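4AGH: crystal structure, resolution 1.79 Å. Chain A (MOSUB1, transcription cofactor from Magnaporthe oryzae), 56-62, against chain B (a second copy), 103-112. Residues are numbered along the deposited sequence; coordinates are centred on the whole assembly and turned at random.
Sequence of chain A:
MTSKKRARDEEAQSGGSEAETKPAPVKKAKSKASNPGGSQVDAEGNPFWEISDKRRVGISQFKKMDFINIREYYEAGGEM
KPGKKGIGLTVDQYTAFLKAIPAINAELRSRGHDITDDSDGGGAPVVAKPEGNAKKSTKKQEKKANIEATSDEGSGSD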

ATOM      1  N   ARG A  56       7.631   6.145  -0.054  1.00 16.25           N
ATOM      2  CA  ARG A  56       7.192   6.606   1.256  1.00 16.65           C
ATOM      3  C   ARG A  56       5.799   6.109   1.538  1.00 16.98           C
ATOM      4  O   ARG A  56       5.002   5.912   0.615  1.00 19.69           O
ATOM      5  N   VAL A  57       5.492   5.936   2.822  1.00 16.14           N
ATOM      6  CA  VAL A  57       4.096   5.864   3.240  1.00 12.86           C
ATOM      7  C   VAL A  57       3.866   7.053   4.175  1.00 16.97           C
ATOM      8  O   VAL A  57       4.625   7.265   5.111  1.00 19.68           O
ATOM      9  N   GLY A  58       2.845   7.846   3.896  1.00 18.99           N
ATOM     10  CA  GLY A  58       2.606   9.030   4.699  1.00 18.27           C
ATOM     11  C   GLY A  58       1.130   9.185   4.948  1.00 25.13           C
ATOM     12  O   GLY A  58       0.330   8.456   4.375  1.00 21.00           O
ATOM     13  N   ILE A  59       0.769  10.120   5.817  1.00 17.36           N
ATOM     14  CA  ILE A  59      -0.635  10.402   6.073  1.00 18.34           C
ATOM     15  C   ILE A  59      -0.907  11.865   5.788  1.00 18.84           C
ATOM     16  O   ILE A  59      -0.234  12.745   6.342  1.00 16.49           O
ATOM     17  N   SER A  60      -1.890  12.115   4.924  1.00 16.95           N
ATOM     18  CA  SER A  60      -2.299  13.472   4.579  1.00 19.71           C
ATOM     19  C   SER A  60      -3.743  13.676   4.996  1.00 21.82           C
ATOM     20  O   SER A  60      -4.472  12.715   5.247  1.00 23.43           O
ATOM     21  N   GLN A  61      -4.169  14.932   5.084  1.00 19.31           N
ATOM     22  CA  GLN A  61      -5.530  15.195   5.464  1.00 21.13           C
ATOM     23  C   GLN A  61      -6.131  16.181   4.483  1.00 35.47           C
ATOM     24  O   GLN A  61      -5.531  17.217   4.172  1.00 36.09           O
ATOM     25  N   PHE A  62      -7.317  15.847   3.990  1.00 27.72           N
ATOM     26  CA  PHE A  62      -8.017  16.706   3.037  1.00 31.58           C
ATOM     27  C   PHE A  62      -9.482  16.775   3.410  1.00 37.18           C
ATOM     28  O   PHE A  62     -10.149  15.744   3.485  1.00 36.16           O
TER
ATOM     29  N   ALA B 103       3.465   2.380  13.856  1.00 23.24           N
ATOM     30  CA  ALA B 103       3.577   3.835  13.971  1.00 24.37           C
ATOM     31  C   ALA B 103       2.493   4.544  13.159  1.00 22.51           C
ATOM     32  O   ALA B 103       1.958   5.576  13.581  1.00 21.71           O
ATOM     33  N   ILE B 104       2.184   3.996  11.991  1.00 18.23           N
ATOM     34  CA  ILE B 104       1.115   4.530  11.152  1.00 18.90           C
ATOM     35  C   ILE B 104      -0.207   4.414  11.891  1.00 21.41           C
ATOM     36  O   ILE B 104      -0.992   5.366  11.940  1.00 19.21           O
ATOM     37  N   ASN B 105      -0.441   3.245  12.482  1.00 21.72           N
ATOM     38  CA  ASN B 105      -1.656   3.013  13.260  1.00 20.96           C
ATOM     39  C   ASN B 105      -1.774   3.988  14.429  1.00 19.46           C
ATOM     40  O   ASN B 105      -2.860   4.498  14.699  1.00 20.39           O
ATOM     41  N   ALA B 106      -0.666   4.238  15.119  1.00 19.04           N
ATOM     42  CA  ALA B 106      -0.698   5.141  16.274  1.00 22.57           C
ATOM     43  C   ALA B 106      -1.066   6.553  15.831  1.00 23.78           C
ATOM     44  O   ALA B 106      -1.805   7.266  16.515  1.00 21.94           O
ATOM     45  N   GLU B 107      -0.530   6.968  14.687  1.00 17.23           N
ATOM     46  CA  GLU B 107      -0.850   8.284  14.148  1.00 18.63           C
ATOM     47  C   GLU B 107      -2.340   8.368  13.799  1.00 19.45           C
ATOM     48  O   GLU B 107      -3.003   9.367  14.088  1.00 19.24           O
ATOM     49  N   LEU B 108      -2.870   7.314  13.187  1.00 19.15           N
ATOM     50  CA  LEU B 108      -4.297   7.289  12.834  1.00 17.01           C
ATOM     51  C   LEU B 108      -5.204   7.283  14.080  1.00 17.83           C
ATOM     52  O   LEU B 108      -6.256   7.925  14.086  1.00 19.34           O
ATOM     53  N   ARG B 109      -4.792   6.573  15.125  1.00 18.41           N
ATOM     54  CA  ARG B 109      -5.538   6.587  16.387  1.00 20.09           C
ATOM     55  C   ARG B 109      -5.542   7.988  17.005  1.00 23.92           C
ATOM     56  O   ARG B 109      -6.568   8.444  17.517  1.00 24.75           O
ATOM     57  N   SER B 110      -4.403   8.672  16.946  1.00 22.10           N
ATOM     58  CA  SER B 110      -4.348  10.056  17.407  1.00 22.36           C
ATOM     59  C   SER B 110      -5.366  10.909  16.645  1.00 23.61           C
ATOM     60  O   SER B 110      -6.021  11.777  17.218  1.00 26.08           O
ATOM     61  N   ARG B 111      -5.510  10.642  15.351  1.00 22.15           N
ATOM     62  CA  ARG B 111      -6.441  11.396  14.514  1.00 19.91           C
ATOM     63  C   ARG B 111      -7.897  10.965  14.667  1.00 23.12           C
ATOM     64  O   ARG B 111      -8.785  11.473  13.973  1.00 30.48           O
ATOM     65  N   GLY B 112      -8.143  10.012  15.557  1.00 24.24           N
ATOM     66  CA  GLY B 112      -9.503   9.637  15.888  1.00 26.18           C
ATOM     67  C   GLY B 112     -10.016   8.343  15.292  1.00 30.62           C
ATOM     68  O   GLY B 112     -11.191   8.013  15.458  1.00 35.83           O
TER

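This is a small, mainly apolar contact in which alternate side chains of a strand in one copy pack on a helix of the other, with a buttressed arginine and one bridging water at the C-terminal end. The strand and helix axes run nearly parallel, 4° apart in their N-to-C directions, and approach to 9.8 Å, a separation filled by side chains; 329 Å² is buried, both sides summed.

The strand's alternation decides who takes part. The CA-to-CB bonds of Val A57, Ile A59 and Gln A61 point toward the helix, whereas that of Ser A60 points away and Gly A58 has no side chain to contribute. Ile A59 is the centre of the contact, with 117 Å² covered, the largest share of any residue. Its chi1 m, chi2 t rotamer extends Ile A59 CD1 into the helix surface, where it lies 3.3 Å from CG of Glu B107, 4.1 Å from CG of Leu B108 and 3.9 Å from the backbone O of Ile B104. Ile A59 CD1 is also 4.2 Å from CG2 of Ile B104, so this one methyl meets three helix residues. Ile B104 O is already engaged within the helix, accepting from Leu B108 N at 3.0 Å.

Ile B104 and Leu B108, one turn apart, both have sideways CA-to-CB bonds, yet their m, t rotamers bring the side-chain ends nearer the strand. Ile B104 thereby also reaches Val A57 (chi1 t), Ile B104 CD1 to Val A57 CG1 at 3.9 Å, extending the apolar patch toward the N-terminal side of the strand.

At the other end, Arg B111 adopts m, t, t with chi4 at -125°. Arg B111 NE donates to Glu B107 OE2 at 2.7 Å (N-H...O angle 152°), forming a salt bridge, and Arg B111 NH2 donates to the same Glu B107 OE2 at 2.9 Å (137°). Glu B107, with chi1 t and chi2 p, thus offers its CG to Ile A59 while its carboxylate holds the guanidinium in place. Over one face of that guanidinium sits CG2 of Ile A59, 3.6 Å from Arg B111 NH1. The NE2 of Gln A61 (chi1 t, chi2 t) approaches obliquely, 3.8 Å from NH1 of Arg B111, a proximity between two donor groups rather than a polar pairing.

No direct hydrogen bond crosses between the stretches. The polar link is water 1, which accepts from Arg B111 NH1 at 2.9 Å and lies 2.8 Å from Ile A59 O, placed to donate to it, tying the arginine to the strand.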

ATOM      1  CB  ARG A  56       7.130   8.136   1.265  1.00 17.94           C
ATOM      2  CG  ARG A  56       8.461   8.824   1.003  1.00 24.86           C
ATOM      3  CD  ARG A  56       8.288  10.345   1.024  1.00 18.56           C
ATOM      4  NE  ARG A  56       9.570  11.023   0.830  1.00 22.85           N
ATOM      5  CZ  ARG A  56       9.765  12.324   1.009  1.00 27.56           C
ATOM      6  NH1 ARG A  56       8.762  13.107   1.380  1.00 25.99           N
ATOM      7  NH2 ARG A  56      10.970  12.845   0.810  1.00 27.81           N
ATOM      8  CB  VAL A  57       3.753   4.545   3.942  1.00 17.82           C
ATOM      9  CG1 VAL A  57       2.276   4.535   4.327  1.00 14.86           C
ATOM     10  CG2 VAL A  57       4.053   3.380   3.020  1.00 21.08           C
ATOM     11  CB  ILE A  59      -1.005  10.102   7.537  1.00 21.81           C
ATOM     12  CG1 ILE A  59      -0.771   8.619   7.841  1.00 22.00           C
ATOM     13  CG2 ILE A  59      -2.455  10.459   7.801  1.00 18.60           C
ATOM     14  CD1 ILE A  59      -0.765   8.310   9.323  1.00 20.77           C
ATOM     15  CB  SER A  60      -2.159  13.708   3.068  1.00 23.23           C
ATOM     16  OG  SER A  60      -3.113  12.942   2.331  1.00 22.68           O
ATOM     17  CB  GLN A  61      -5.570  15.748   6.890  1.00 27.92           C
ATOM     18  CG  GLN A  61      -6.941  15.793   7.511  1.00 34.45           C
ATOM     19  CD  GLN A  61      -6.888  16.215   8.965  1.00 36.47           C
ATOM     20  OE1 GLN A  61      -6.920  17.404   9.276  1.00 36.93           O
ATOM     21  NE2 GLN A  61      -6.792  15.239   9.864  1.00 28.60           N
ATOM     22  CB  PHE A  62      -7.844  16.161   1.615  1.00 33.32           C
ATOM     23  CG  PHE A  62      -8.455  17.032   0.548  1.00 46.33           C
ATOM     24  CD1 PHE A  62      -7.760  18.118   0.041  1.00 51.76           C
ATOM     25  CD2 PHE A  62      -9.719  16.761   0.051  1.00 58.60           C
ATOM     26  CE1 PHE A  62      -8.318  18.921  -0.942  1.00 62.09           C
ATOM     27  CE2 PHE A  62     -10.282  17.560  -0.934  1.00 62.69           C
ATOM     28  CZ  PHE A  62      -9.580  18.641  -1.430  1.00 65.67           C
TER
ATOM     29  CB  ALA B 103       4.962   4.305  13.533  1.00 27.43           C
ATOM     30  CB  ILE B 104       1.003   3.745   9.837  1.00 19.76           C
ATOM     31  CG1 ILE B 104       2.237   4.006   8.975  1.00 17.74           C
ATOM     32  CG2 ILE B 104      -0.281   4.131   9.090  1.00 19.64           C
ATOM     33  CD1 ILE B 104       2.401   2.982   7.850  1.00 18.12           C
ATOM     34  CB  ASN B 105      -1.732   1.572  13.789  1.00 19.99           C
ATOM     35  CG  ASN B 105      -1.949   0.552  12.691  1.00 21.09           C
ATOM     36  OD1 ASN B 105      -2.168   0.904  11.529  1.00 21.20           O
ATOM     37  ND2 ASN B 105      -1.898  -0.726  13.055  1.00 26.19           N
ATOM     38  CB  ALA B 106       0.635   5.144  17.005  1.00 24.06           C
ATOM     39  CB  GLU B 107      -0.009   8.577  12.899  1.00 18.33           C
ATOM     40  CG  GLU B 107      -0.397   9.884  12.207  1.00 22.97           C
ATOM     41  CD  GLU B 107       0.084  11.138  12.933  1.00 28.86           C
ATOM     42  OE1 GLU B 107       1.088  11.079  13.673  1.00 34.21           O
ATOM     43  OE2 GLU B 107      -0.548  12.196  12.757  1.00 28.58           O
ATOM     44  CB  LEU B 108      -4.615   6.101  11.914  1.00 16.16           C
ATOM     45  CG  LEU B 108      -4.022   6.193  10.499  1.00 16.60           C
ATOM     46  CD1 LEU B 108      -4.206   4.864   9.750  1.00 18.92           C
ATOM     47  CD2 LEU B 108      -4.691   7.327   9.722  1.00 18.54           C
ATOM     48  CB  ARG B 109      -4.997   5.551  17.381  1.00 22.19           C
ATOM     49  CG  ARG B 109      -5.268   4.107  16.955  1.00 21.21           C
ATOM     50  CD  ARG B 109      -5.033   3.120  18.098  1.00 29.17           C
ATOM     51  NE  ARG B 109      -4.882   1.768  17.573  1.00 28.44           N
ATOM     52  CZ  ARG B 109      -3.713   1.227  17.254  1.00 31.99           C
ATOM     53  NH1 ARG B 109      -2.588   1.915  17.439  1.00 27.44           N
ATOM     54  NH2 ARG B 109      -3.665  -0.002  16.767  1.00 33.68           N
ATOM     55  CB  SER B 110      -2.942  10.638  17.240  1.00 26.06           C
ATOM     56  OG  SER B 110      -2.877  11.946  17.782  1.00 26.86           O
ATOM     57  CB  ARG B 111      -6.016  11.309  13.044  1.00 20.58           C
ATOM     58  CG  ARG B 111      -4.652  11.923  12.827  1.00 20.44           C
ATOM     59  CD  ARG B 111      -4.145  11.708  11.416  1.00 21.69           C
ATOM     60  NE  ARG B 111      -2.812  12.271  11.269  1.00 24.15           N
ATOM     61  CZ  ARG B 111      -2.476  13.160  10.342  1.00 23.51           C
ATOM     62  NH1 ARG B 111      -3.376  13.567   9.456  1.00 22.28           N
ATOM     63  NH2 ARG B 111      -1.235  13.619  10.296  1.00 21.69           N
TER
HETATM   64  O   HOH W   1      -1.513  14.858   7.712  1.00 23.20           O